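Putative oxidoreductase (Klebsiella pneumoniae subsp. pneumoniae MGH 78578, PDB 3E82) probably acts as an NAD-dependent oxidoreductase of the Gfo/Idh/MocA family, on a substrate that has not been established. Local coordinates at residues A11-G16 with D69-A74; T79-A84 with P99-M104; K92-D97 with R119-F124. All coordinates share one frame; numbering follows the deposited sequence.

Overall arrangement
The three contacts illustrate how a Rossmann domain is knitted together from its parallel sheet outward. Contact 1 joins the central strands 8-13 and 70-73, contact 3 joins 93-96 to the edge strand 121-123, and their centres lie about 10 Å apart because strands 70-73 and 93-96 are themselves neighbours. Contact 2, about 14 Å from contact 1 and 11 Å from contact 3 between centres, ties the first turn of helix 80-89 to the loop after strand 93-96. There His80 packs on both Ile73 and Val96, while Phe100 rests on Leu121 and Val123. The side chain of Asp97 lies near, without touching, the probable glycine-rich turn after strand 8-13, consistent with a dinucleotide-binding end of the sheet.

Contact 1: residues A11-G16 with D69-A74; sequences ALIGYG and DLVVIA
Ala11 to Ile13 pair with Val71 to Ile73 as the first and fourth strands in chain order of the Rossmann sheet, and the turn that follows, with Gly14 and Gly16, fits the GxGxxG pattern of dinucleotide-binding folds. The strands run parallel, their axes 21° apart. Ala11 N donates to Leu70 O and Val72 N to Ala11 O, after which Ile13 N reaches Val72 O at 2.8 Å, nearly straight at 173°. Ala74 N closes the ladder on Ile13 O, also at 2.8 Å.

On one face the CD1 methyl of Leu12 lies 3.7 Å from Val72 CG1 and 3.9 Å from Ala74 CB; with CG anti to the backbone N (chi1 168°), the side chain leans across to the neighbouring strand. His23 of helix 17-28 packs on this face. On the other, Ile13 CG1 meets Val71 CG1 at 3.6 Å, beneath helix 59-64.

Beyond the last amide bond the direct pairing ends. Gly14 takes a positive phi and brings its CA within 4.0 Å of Ala74 O; a CB here would run into that oxygen, so the close approach depends on the absence of a side chain. A water then spans the gap, donating to Ala74 O at 2.7 Å and accepting a weak bond from Gly16 N. The chemistry thus changes from direct amide pairing to hydrated pairing at the sheet's end, recalling the structural water by the glycine-rich turn of many Rossmann folds.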
ATOM      1  N   ALA B  11     -35.239  20.396 -10.424  1.00 20.85           N
ATOM      2  CA  ALA B  11     -35.440  20.999  -9.119  1.00 20.56           C
ATOM      3  C   ALA B  11     -34.232  20.505  -8.327  1.00 19.21           C
ATOM      4  O   ALA B  11     -34.042  19.296  -8.170  1.00 20.24           O
ATOM      5  CB  ALA B  11     -36.720  20.499  -8.475  1.00 19.18           C
ATOM      6  N   LEU B  12     -33.385  21.431  -7.892  1.00 19.92           N
ATOM      7  CA  LEU B  12     -32.217  21.085  -7.084  1.00 19.02           C
ATOM      8  C   LEU B  12     -32.681  21.182  -5.631  1.00 20.11           C
ATOM      9  O   LEU B  12     -33.121  22.245  -5.187  1.00 21.20           O
ATOM     10  CB  LEU B  12     -31.069  22.070  -7.339  1.00 18.37           C
ATOM     11  CG  LEU B  12     -29.893  21.998  -6.361  1.00 19.46           C
ATOM     12  CD1 LEU B  12     -29.329  20.580  -6.336  1.00 18.74           C
ATOM     13  CD2 LEU B  12     -28.822  23.010  -6.762  1.00 18.07           C
ATOM     14  N   ILE B  13     -32.608  20.068  -4.910  1.00 19.83           N
ATOM     15  CA  ILE B  13     -33.037  20.016  -3.516  1.00 20.82           C
ATOM     16  C   ILE B  13     -31.860  20.285  -2.587  1.00 21.09           C
ATOM     17  O   ILE B  13     -30.975  19.443  -2.420  1.00 20.48           O
ATOM     18  CB  ILE B  13     -33.649  18.640  -3.175  1.00 20.81           C
ATOM     19  CG1 ILE B  13     -34.725  18.273  -4.206  1.00 21.64           C
ATOM     20  CG2 ILE B  13     -34.215  18.653  -1.760  1.00 20.49           C
ATOM     21  CD1 ILE B  13     -35.840  19.299  -4.374  1.00 21.23           C
ATOM     22  N   GLY B  14     -31.853  21.476  -1.997  1.00 21.11           N
ATOM     23  CA  GLY B  14     -30.778  21.851  -1.098  1.00 22.22           C
ATOM     24  C   GLY B  14     -29.779  22.757  -1.791  1.00 22.85           C
ATOM     25  O   GLY B  14     -29.294  22.448  -2.883  1.00 22.79           O
ATOM     26  N   TYR B  15     -29.488  23.893  -1.169  1.00 23.04           N
ATOM     27  CA  TYR B  15     -28.524  24.827  -1.723  1.00 23.56           C
ATOM     28  C   TYR B  15     -27.422  25.027  -0.700  1.00 25.12           C
ATOM     29  O   TYR B  15     -26.999  26.148  -0.403  1.00 24.93           O
ATOM     30  CB  TYR B  15     -29.176  26.165  -2.057  1.00 24.40           C
ATOM     31  CG  TYR B  15     -28.379  26.967  -3.055  1.00 24.95           C
ATOM     32  CD1 TYR B  15     -28.172  26.490  -4.349  1.00 24.73           C
ATOM     33  CD2 TYR B  15     -27.821  28.197  -2.710  1.00 25.28           C
ATOM     34  CE1 TYR B  15     -27.433  27.216  -5.274  1.00 25.36           C
ATOM     35  CE2 TYR B  15     -27.076  28.929  -3.628  1.00 24.99           C
ATOM     36  CZ  TYR B  15     -26.889  28.434  -4.904  1.00 25.83           C
ATOM     37  OH  TYR B  15     -26.161  29.154  -5.817  1.00 27.87           O
ATOM     38  N   GLY B  16     -26.979  23.912  -0.142  1.00 25.08           N
ATOM     39  CA  GLY B  16     -25.901  23.954   0.814  1.00 25.76           C
ATOM     40  C   GLY B  16     -24.609  23.968   0.024  1.00 27.28           C
ATOM     41  O   GLY B  16     -24.593  24.303  -1.169  1.00 25.72           O
ATOM     42  N   ASP B  69     -39.073  17.644 -14.034  1.00 22.57           N
ATOM     43  CA  ASP B  69     -38.843  16.395 -14.762  1.00 22.24           C
ATOM     44  C   ASP B  69     -37.793  15.581 -14.019  1.00 20.76           C
ATOM     45  O   ASP B  69     -37.883  14.358 -13.921  1.00 20.47           O
ATOM     46  CB  ASP B  69     -38.297  16.663 -16.175  1.00 22.32           C
ATOM     47  CG  ASP B  69     -39.249  17.471 -17.038  1.00 24.35           C
ATOM     48  OD1 ASP B  69     -40.439  17.109 -17.115  1.00 22.97           O
ATOM     49  OD2 ASP B  69     -38.801  18.460 -17.650  1.00 22.42           O
ATOM     50  N   LEU B  70     -36.788  16.275 -13.503  1.00 20.27           N
ATOM     51  CA  LEU B  70     -35.697  15.628 -12.796  1.00 20.02           C
ATOM     52  C   LEU B  70     -35.379  16.292 -11.471  1.00 18.30           C
ATOM     53  O   LEU B  70     -35.256  17.512 -11.388  1.00 21.13           O
ATOM     54  CB  LEU B  70     -34.445  15.639 -13.679  1.00 20.49           C
ATOM     55  CG  LEU B  70     -33.106  15.267 -13.035  1.00 17.22           C
ATOM     56  CD1 LEU B  70     -33.134  13.828 -12.554  1.00 15.35           C
ATOM     57  CD2 LEU B  70     -31.998  15.479 -14.050  1.00 17.88           C
ATOM     58  N   VAL B  71     -35.228  15.475 -10.439  1.00 18.48           N
ATOM     59  CA  VAL B  71     -34.902  15.958  -9.106  1.00 17.74           C
ATOM     60  C   VAL B  71     -33.446  15.628  -8.778  1.00 18.59           C
ATOM     61  O   VAL B  71     -33.014  14.489  -8.948  1.00 17.48           O
ATOM     62  CB  VAL B  71     -35.826  15.291  -8.043  1.00 17.96           C
ATOM     63  CG1 VAL B  71     -35.359  15.634  -6.638  1.00 16.87           C
ATOM     64  CG2 VAL B  71     -37.271  15.754  -8.252  1.00 17.06           C
ATOM     65  N   VAL B  72     -32.691  16.631  -8.332  1.00 17.66           N
ATOM     66  CA  VAL B  72     -31.295  16.442  -7.940  1.00 17.69           C
ATOM     67  C   VAL B  72     -31.259  16.653  -6.418  1.00 18.14           C
ATOM     68  O   VAL B  72     -31.469  17.763  -5.925  1.00 17.48           O
ATOM     69  CB  VAL B  72     -30.353  17.468  -8.641  1.00 17.52           C
ATOM     70  CG1 VAL B  72     -28.937  17.337  -8.095  1.00 16.13           C
ATOM     71  CG2 VAL B  72     -30.349  17.235 -10.151  1.00 19.05           C
ATOM     72  N   ILE B  73     -31.000  15.582  -5.680  1.00 18.15           N
ATOM     73  CA  ILE B  73     -30.983  15.642  -4.224  1.00 17.80           C
ATOM     74  C   ILE B  73     -29.608  15.938  -3.638  1.00 18.79           C
ATOM     75  O   ILE B  73     -28.682  15.124  -3.711  1.00 20.13           O
ATOM     76  CB  ILE B  73     -31.546  14.339  -3.654  1.00 17.49           C
ATOM     77  CG1 ILE B  73     -32.947  14.116  -4.246  1.00 19.40           C
ATOM     78  CG2 ILE B  73     -31.584  14.390  -2.129  1.00 16.71           C
ATOM     79  CD1 ILE B  73     -33.666  12.913  -3.697  1.00 20.34           C
ATOM     80  N   ALA B  74     -29.493  17.122  -3.050  1.00 18.63           N
ATOM     81  CA  ALA B  74     -28.250  17.586  -2.450  1.00 19.05           C
ATOM     82  C   ALA B  74     -28.525  18.136  -1.048  1.00 20.02           C
ATOM     83  O   ALA B  74     -27.879  19.079  -0.599  1.00 20.10           O
ATOM     84  CB  ALA B  74     -27.630  18.671  -3.327  1.00 17.92           C
TER
HETATM   85  O   HOH W   1     -26.233  21.250  -0.706  1.00 30.17           O

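Contact 2: residues T79-A84 with P99-M104; sequences THAPLA and PFTLDM
His80, in the first turn of helix 80-89, is fastened to Pro99 by one short bond, and this is the tight part of the contact. Its ND1 donates to Pro99 O at 2.7 Å with an angle of 173°, and the oxygen sits in the ring plane. CG lies anti to the carbonyl carbon (chi1 -68°), which swings the imidazole toward the loop. Pro99, which follows a cis peptide bond, also brings CD to 3.9 Å from His80 CE1.

One residue further along the helix, the fit is lighter. Ala81 CB touches Thr101 CG2 at 4.0 Å, tip to tip. Thr101 CG2 also sits over one face of the Phe100 ring, offset toward its rim. Thr101 OG1 donates to Asp103 O from above the carbonyl plane, and Asp103 caps helix 104-116 through Glu106 N. On the outer side Pro82 and Leu102 make no contact across the segments and are exposed.

Pro99 ends an Asp-Lys-Pro run that probably corresponds to the Glu/Asp-Lys-Pro motif of Gfo/Idh/MocA enzymes, with His80 holding its carbonyl. Because His80 NE2 is hydrogen-bonded to Ser75 O, both ring nitrogens face carbonyl oxygens, which would favour a proton on each and fixes the ring's rotation.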
ATOM      1  N   THR B  79     -31.791  12.645   4.458  1.00 24.25           N
ATOM      2  CA  THR B  79     -32.959  12.953   3.628  1.00 25.64           C
ATOM      3  C   THR B  79     -32.901  12.325   2.232  1.00 23.70           C
ATOM      4  O   THR B  79     -33.901  12.284   1.514  1.00 21.63           O
ATOM      5  CB  THR B  79     -33.128  14.488   3.443  1.00 27.89           C
ATOM      6  OG1 THR B  79     -32.101  14.987   2.578  1.00 30.36           O
ATOM      7  CG2 THR B  79     -33.024  15.198   4.779  1.00 30.54           C
ATOM      8  N   HIS B  80     -31.726  11.832   1.855  1.00 21.60           N
ATOM      9  CA  HIS B  80     -31.548  11.239   0.538  1.00 20.74           C
ATOM     10  C   HIS B  80     -32.533  10.120   0.201  1.00 20.99           C
ATOM     11  O   HIS B  80     -33.262  10.214  -0.786  1.00 20.38           O
ATOM     12  CB  HIS B  80     -30.104  10.744   0.381  1.00 17.92           C
ATOM     13  CG  HIS B  80     -29.092  11.850   0.338  1.00 16.91           C
ATOM     14  ND1 HIS B  80     -27.754  11.628   0.091  1.00 18.62           N
ATOM     15  CD2 HIS B  80     -29.224  13.187   0.515  1.00 16.32           C
ATOM     16  CE1 HIS B  80     -27.105  12.780   0.117  1.00 17.45           C
ATOM     17  NE2 HIS B  80     -27.974  13.742   0.373  1.00 18.57           N
ATOM     18  N   ALA B  81     -32.567   9.072   1.018  1.00 21.95           N
ATOM     19  CA  ALA B  81     -33.459   7.939   0.764  1.00 22.07           C
ATOM     20  C   ALA B  81     -34.940   8.326   0.731  1.00 23.60           C
ATOM     21  O   ALA B  81     -35.658   7.983  -0.212  1.00 24.58           O
ATOM     22  CB  ALA B  81     -33.226   6.850   1.804  1.00 22.26           C
ATOM     23  N   PRO B  82     -35.421   9.041   1.758  1.00 24.04           N
ATOM     24  CA  PRO B  82     -36.835   9.429   1.756  1.00 23.23           C
ATOM     25  C   PRO B  82     -37.252  10.360   0.612  1.00 22.79           C
ATOM     26  O   PRO B  82     -38.310  10.164   0.018  1.00 21.84           O
ATOM     27  CB  PRO B  82     -37.030  10.050   3.142  1.00 24.68           C
ATOM     28  CG  PRO B  82     -35.664  10.515   3.525  1.00 26.25           C
ATOM     29  CD  PRO B  82     -34.774   9.410   3.029  1.00 24.62           C
ATOM     30  N   LEU B  83     -36.432  11.363   0.297  1.00 21.37           N
ATOM     31  CA  LEU B  83     -36.757  12.285  -0.794  1.00 21.37           C
ATOM     32  C   LEU B  83     -36.695  11.599  -2.157  1.00 22.53           C
ATOM     33  O   LEU B  83     -37.476  11.919  -3.056  1.00 21.93           O
ATOM     34  CB  LEU B  83     -35.819  13.497  -0.782  1.00 22.25           C
ATOM     35  CG  LEU B  83     -36.098  14.544   0.300  1.00 22.34           C
ATOM     36  CD1 LEU B  83     -34.985  15.583   0.338  1.00 23.67           C
ATOM     37  CD2 LEU B  83     -37.442  15.205   0.009  1.00 25.58           C
ATOM     38  N   ALA B  84     -35.760  10.666  -2.314  1.00 20.47           N
ATOM     39  CA  ALA B  84     -35.626   9.941  -3.567  1.00 22.46           C
ATOM     40  C   ALA B  84     -36.888   9.103  -3.714  1.00 23.42           C
ATOM     41  O   ALA B  84     -37.445   8.970  -4.802  1.00 22.45           O
ATOM     42  CB  ALA B  84     -34.396   9.040  -3.528  1.00 22.21           C
ATOM     43  N   PRO B  99     -24.253  10.192   0.111  1.00 20.33           N
ATOM     44  CA  PRO B  99     -24.454   8.765  -0.133  1.00 19.81           C
ATOM     45  C   PRO B  99     -25.829   8.457  -0.712  1.00 20.58           C
ATOM     46  O   PRO B  99     -26.817   9.129  -0.405  1.00 20.23           O
ATOM     47  CB  PRO B  99     -24.285   8.161   1.255  1.00 21.90           C
ATOM     48  CG  PRO B  99     -24.933   9.201   2.120  1.00 22.23           C
ATOM     49  CD  PRO B  99     -24.328  10.484   1.557  1.00 20.68           C
ATOM     50  N   PHE B 100     -25.871   7.431  -1.552  1.00 20.44           N
ATOM     51  CA  PHE B 100     -27.097   6.968  -2.189  1.00 20.54           C
ATOM     52  C   PHE B 100     -28.178   6.846  -1.104  1.00 20.85           C
ATOM     53  O   PHE B 100     -29.201   7.529  -1.145  1.00 20.23           O
ATOM     54  CB  PHE B 100     -26.823   5.605  -2.836  1.00 19.05           C
ATOM     55  CG  PHE B 100     -27.978   5.037  -3.611  1.00 18.35           C
ATOM     56  CD1 PHE B 100     -27.924   3.728  -4.082  1.00 19.32           C
ATOM     57  CD2 PHE B 100     -29.126   5.787  -3.854  1.00 18.06           C
ATOM     58  CE1 PHE B 100     -28.998   3.172  -4.779  1.00 18.69           C
ATOM     59  CE2 PHE B 100     -30.200   5.240  -4.546  1.00 20.00           C
ATOM     60  CZ  PHE B 100     -30.136   3.932  -5.007  1.00 18.39           C
ATOM     61  N   THR B 101     -27.928   5.957  -0.149  1.00 19.02           N
ATOM     62  CA  THR B 101     -28.815   5.714   0.982  1.00 20.87           C
ATOM     63  C   THR B 101     -27.904   5.457   2.182  1.00 22.86           C
ATOM     64  O   THR B 101     -26.672   5.487   2.053  1.00 22.12           O
ATOM     65  CB  THR B 101     -29.701   4.463   0.768  1.00 21.47           C
ATOM     66  OG1 THR B 101     -28.866   3.324   0.532  1.00 23.44           O
ATOM     67  CG2 THR B 101     -30.652   4.665  -0.408  1.00 21.24           C
ATOM     68  N   LEU B 102     -28.492   5.196   3.346  1.00 22.22           N
ATOM     69  CA  LEU B 102     -27.675   4.942   4.525  1.00 22.26           C
ATOM     70  C   LEU B 102     -27.392   3.457   4.718  1.00 22.74           C
ATOM     71  O   LEU B 102     -26.446   3.094   5.414  1.00 25.77           O
ATOM     72  CB  LEU B 102     -28.331   5.555   5.764  1.00 23.62           C
ATOM     73  CG  LEU B 102     -28.465   7.082   5.661  1.00 25.52           C
ATOM     74  CD1 LEU B 102     -29.017   7.640   6.964  1.00 28.21           C
ATOM     75  CD2 LEU B 102     -27.100   7.701   5.361  1.00 26.17           C
ATOM     76  N   ASP B 103     -28.205   2.595   4.109  1.00 20.41           N
ATOM     77  CA  ASP B 103     -27.974   1.156   4.193  1.00 20.88           C
ATOM     78  C   ASP B 103     -28.358   0.492   2.884  1.00 20.99           C
ATOM     79  O   ASP B 103     -29.082   1.072   2.076  1.00 19.66           O
ATOM     80  CB  ASP B 103     -28.712   0.501   5.378  1.00 22.23           C
ATOM     81  CG  ASP B 103     -30.227   0.456   5.208  1.00 24.50           C
ATOM     82  OD1 ASP B 103     -30.738   0.539   4.071  1.00 24.65           O
ATOM     83  OD2 ASP B 103     -30.914   0.307   6.243  1.00 25.71           O
HETATM   84  N   MSE B 104     -27.882  -0.727   2.673  1.00 20.49           N
HETATM   85  CA  MSE B 104     -28.153  -1.414   1.421  1.00 21.34           C
HETATM   86  C   MSE B 104     -29.584  -1.838   1.126  1.00 20.56           C
HETATM   87  O   MSE B 104     -29.998  -1.821  -0.034  1.00 16.76           O
HETATM   88  CB  MSE B 104     -27.200  -2.592   1.277  1.00 23.88           C
HETATM   89  CG  MSE B 104     -25.764  -2.115   1.124  1.00 28.31           C
HETATM   90 SE   MSE B 104     -24.544  -3.555   0.800  1.00 43.72          SE
HETATM   91  CE  MSE B 104     -24.969  -3.882  -1.069  1.00 30.90           C
TER

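Contact 3: residues K92-D97 with R119-F124; sequences KHVVVD and RLLSVF
Lys92 opens the pairing with Arg119, its carbonyl O lying 3.7 Å from Arg119 CB, while its own ammonium NZ turns off to Val68 O and His65 O. His93 then supplies a rung from its side chain: ND1 accepts Leu120 N at 3.0 Å, the donor in the ring plane. CG anti to the carbonyl carbon (chi1 -68°) sets the imidazole beside segment 119-124. Arg119 CD crosses over one face of that ring, 3.7 Å from the ring centroid, in a CH-pi contact, and the guanidinium stands at 70° to the imidazole plane.

From Val94 the ladder is carried by backbone alone. Val94 N binds Leu120 O and Ser122 N binds Val94 O, while Val94 CB and Leu121 CD1 lie side by side, 4.0 Å apart, on the face packed by helix 80-89. Val95 turns to the other face with Ser122, whose OG is bonded to Tyr302 OH and Val318 O. Val96 N donates to Ser122 O at 2.9 Å; its CG2 meets Leu121 CD1 at 4.0 Å, and its carbonyl O receives Phe124 N, tilted 35° from the carbonyl plane. Val123 CG1 presses on the same oxygen at 3.4 Å.

At Asp97, OD1 comes obliquely to Phe124 CD2 at 3.4 Å and is hydrogen-bonded to His23 NE2. The two strands, joined through helix 104-116, form a beta-alpha-beta unit, in which the imidazole of His93, serving as acceptor at ND1, adds a side-chain rung where strand 93-96 begins and one residue ahead of strand 121-123.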
ATOM      1  N   LYS B  92     -40.954  11.312 -10.923  1.00 24.13           N
ATOM      2  CA  LYS B  92     -39.809  12.125 -11.337  1.00 22.77           C
ATOM      3  C   LYS B  92     -38.534  11.297 -11.482  1.00 22.11           C
ATOM      4  O   LYS B  92     -38.388  10.249 -10.858  1.00 21.26           O
ATOM      5  CB  LYS B  92     -39.540  13.250 -10.324  1.00 25.33           C
ATOM      6  CG  LYS B  92     -40.430  14.489 -10.463  1.00 28.60           C
ATOM      7  CD  LYS B  92     -41.901  14.164 -10.305  1.00 29.02           C
ATOM      8  CE  LYS B  92     -42.759  15.428 -10.189  1.00 28.93           C
ATOM      9  NZ  LYS B  92     -42.916  16.158 -11.471  1.00 27.31           N
ATOM     10  N   HIS B  93     -37.624  11.770 -12.328  1.00 20.80           N
ATOM     11  CA  HIS B  93     -36.339  11.110 -12.508  1.00 20.48           C
ATOM     12  C   HIS B  93     -35.534  11.620 -11.319  1.00 20.73           C
ATOM     13  O   HIS B  93     -35.780  12.734 -10.835  1.00 19.59           O
ATOM     14  CB  HIS B  93     -35.683  11.547 -13.812  1.00 21.16           C
ATOM     15  CG  HIS B  93     -36.410  11.078 -15.031  1.00 23.56           C
ATOM     16  ND1 HIS B  93     -36.566   9.742 -15.335  1.00 23.01           N
ATOM     17  CD2 HIS B  93     -37.053  11.765 -16.004  1.00 23.56           C
ATOM     18  CE1 HIS B  93     -37.276   9.626 -16.444  1.00 23.58           C
ATOM     19  NE2 HIS B  93     -37.585  10.839 -16.870  1.00 25.86           N
ATOM     20  N   VAL B  94     -34.573  10.830 -10.855  1.00 19.34           N
ATOM     21  CA  VAL B  94     -33.805  11.237  -9.690  1.00 19.16           C
ATOM     22  C   VAL B  94     -32.301  11.012  -9.746  1.00 19.99           C
ATOM     23  O   VAL B  94     -31.835   9.965 -10.184  1.00 19.96           O
ATOM     24  CB  VAL B  94     -34.324  10.506  -8.431  1.00 20.89           C
ATOM     25  CG1 VAL B  94     -33.572  10.990  -7.196  1.00 20.74           C
ATOM     26  CG2 VAL B  94     -35.825  10.718  -8.283  1.00 21.21           C
ATOM     27  N   VAL B  95     -31.554  12.023  -9.308  1.00 18.39           N
ATOM     28  CA  VAL B  95     -30.108  11.938  -9.202  1.00 17.82           C
ATOM     29  C   VAL B  95     -29.858  12.217  -7.715  1.00 19.05           C
ATOM     30  O   VAL B  95     -30.284  13.249  -7.193  1.00 18.37           O
ATOM     31  CB  VAL B  95     -29.388  13.003 -10.053  1.00 18.77           C
ATOM     32  CG1 VAL B  95     -27.959  13.206  -9.536  1.00 16.49           C
ATOM     33  CG2 VAL B  95     -29.357  12.554 -11.522  1.00 16.20           C
ATOM     34  N   VAL B  96     -29.193  11.287  -7.038  1.00 19.05           N
ATOM     35  CA  VAL B  96     -28.915  11.435  -5.609  1.00 18.52           C
ATOM     36  C   VAL B  96     -27.438  11.657  -5.329  1.00 19.06           C
ATOM     37  O   VAL B  96     -26.586  10.876  -5.754  1.00 18.80           O
ATOM     38  CB  VAL B  96     -29.361  10.184  -4.817  1.00 17.77           C
ATOM     39  CG1 VAL B  96     -29.276  10.456  -3.310  1.00 17.08           C
ATOM     40  CG2 VAL B  96     -30.756   9.778  -5.234  1.00 16.76           C
ATOM     41  N   ASP B  97     -27.144  12.736  -4.620  1.00 19.86           N
ATOM     42  CA  ASP B  97     -25.779  13.064  -4.240  1.00 20.69           C
ATOM     43  C   ASP B  97     -25.346  11.971  -3.246  1.00 21.24           C
ATOM     44  O   ASP B  97     -26.185  11.402  -2.551  1.00 18.27           O
ATOM     45  CB  ASP B  97     -25.780  14.437  -3.564  1.00 24.19           C
ATOM     46  CG  ASP B  97     -24.416  15.066  -3.509  1.00 28.41           C
ATOM     47  OD1 ASP B  97     -23.825  15.299  -4.585  1.00 29.96           O
ATOM     48  OD2 ASP B  97     -23.935  15.335  -2.386  1.00 30.23           O
ATOM     49  N   ARG B 119     -38.728   5.077 -14.072  1.00 23.22           N
ATOM     50  CA  ARG B 119     -38.036   6.355 -14.061  1.00 22.02           C
ATOM     51  C   ARG B 119     -36.537   6.124 -13.858  1.00 22.07           C
ATOM     52  O   ARG B 119     -36.139   5.132 -13.247  1.00 22.20           O
ATOM     53  CB  ARG B 119     -38.595   7.243 -12.944  1.00 27.03           C
ATOM     54  CG  ARG B 119     -39.977   7.837 -13.252  1.00 31.71           C
ATOM     55  CD  ARG B 119     -39.876   8.931 -14.297  1.00 38.13           C
ATOM     56  NE  ARG B 119     -41.170   9.291 -14.862  1.00 45.19           N
ATOM     57  CZ  ARG B 119     -41.318  10.057 -15.942  1.00 48.73           C
ATOM     58  NH1 ARG B 119     -40.247  10.547 -16.562  1.00 48.96           N
ATOM     59  NH2 ARG B 119     -42.533  10.310 -16.425  1.00 51.25           N
ATOM     60  N   LEU B 120     -35.710   7.025 -14.380  1.00 19.87           N
ATOM     61  CA  LEU B 120     -34.266   6.908 -14.209  1.00 20.43           C
ATOM     62  C   LEU B 120     -33.861   7.326 -12.801  1.00 20.04           C
ATOM     63  O   LEU B 120     -34.310   8.355 -12.287  1.00 19.26           O
ATOM     64  CB  LEU B 120     -33.505   7.789 -15.213  1.00 20.36           C
ATOM     65  CG  LEU B 120     -31.961   7.765 -15.105  1.00 22.39           C
ATOM     66  CD1 LEU B 120     -31.345   8.006 -16.475  1.00 20.95           C
ATOM     67  CD2 LEU B 120     -31.466   8.816 -14.091  1.00 20.63           C
ATOM     68  N   LEU B 121     -33.012   6.514 -12.186  1.00 17.93           N
ATOM     69  CA  LEU B 121     -32.484   6.801 -10.851  1.00 16.99           C
ATOM     70  C   LEU B 121     -30.977   6.670 -10.981  1.00 17.70           C
ATOM     71  O   LEU B 121     -30.491   5.697 -11.555  1.00 18.06           O
ATOM     72  CB  LEU B 121     -32.982   5.781  -9.825  1.00 13.97           C
ATOM     73  CG  LEU B 121     -32.266   5.767  -8.462  1.00 15.18           C
ATOM     74  CD1 LEU B 121     -32.420   7.096  -7.755  1.00 14.51           C
ATOM     75  CD2 LEU B 121     -32.837   4.649  -7.612  1.00 17.89           C
ATOM     76  N   SER B 122     -30.239   7.642 -10.462  1.00 17.44           N
ATOM     77  CA  SER B 122     -28.781   7.582 -10.536  1.00 17.63           C
ATOM     78  C   SER B 122     -28.162   8.182  -9.277  1.00 18.04           C
ATOM     79  O   SER B 122     -28.859   8.801  -8.475  1.00 18.45           O
ATOM     80  CB  SER B 122     -28.294   8.333 -11.779  1.00 17.38           C
ATOM     81  OG  SER B 122     -26.910   8.122 -11.980  1.00 18.00           O
ATOM     82  N   VAL B 123     -26.860   7.978  -9.099  1.00 17.88           N
ATOM     83  CA  VAL B 123     -26.149   8.502  -7.942  1.00 15.91           C
ATOM     84  C   VAL B 123     -24.973   9.313  -8.485  1.00 16.94           C
ATOM     85  O   VAL B 123     -24.356   8.924  -9.476  1.00 17.27           O
ATOM     86  CB  VAL B 123     -25.637   7.358  -7.031  1.00 16.10           C
ATOM     87  CG1 VAL B 123     -24.883   7.938  -5.838  1.00 16.67           C
ATOM     88  CG2 VAL B 123     -26.813   6.507  -6.560  1.00 16.57           C
ATOM     89  N   PHE B 124     -24.664  10.426  -7.824  1.00 16.90           N
ATOM     90  CA  PHE B 124     -23.610  11.329  -8.272  1.00 16.99           C
ATOM     91  C   PHE B 124     -22.170  10.832  -8.118  1.00 17.12           C
ATOM     92  O   PHE B 124     -21.395  11.389  -7.343  1.00 18.09           O
ATOM     93  CB  PHE B 124     -23.780  12.694  -7.574  1.00 17.30           C
ATOM     94  CG  PHE B 124     -23.023  13.836  -8.229  1.00 18.29           C
ATOM     95  CD1 PHE B 124     -23.202  14.139  -9.583  1.00 19.21           C
ATOM     96  CD2 PHE B 124     -22.174  14.641  -7.475  1.00 18.01           C
ATOM     97  CE1 PHE B 124     -22.539  15.234 -10.173  1.00 19.00           C
ATOM     98  CE2 PHE B 124     -21.508  15.736  -8.054  1.00 19.95           C
ATOM     99  CZ  PHE B 124     -21.689  16.033  -9.399  1.00 18.15           C
TER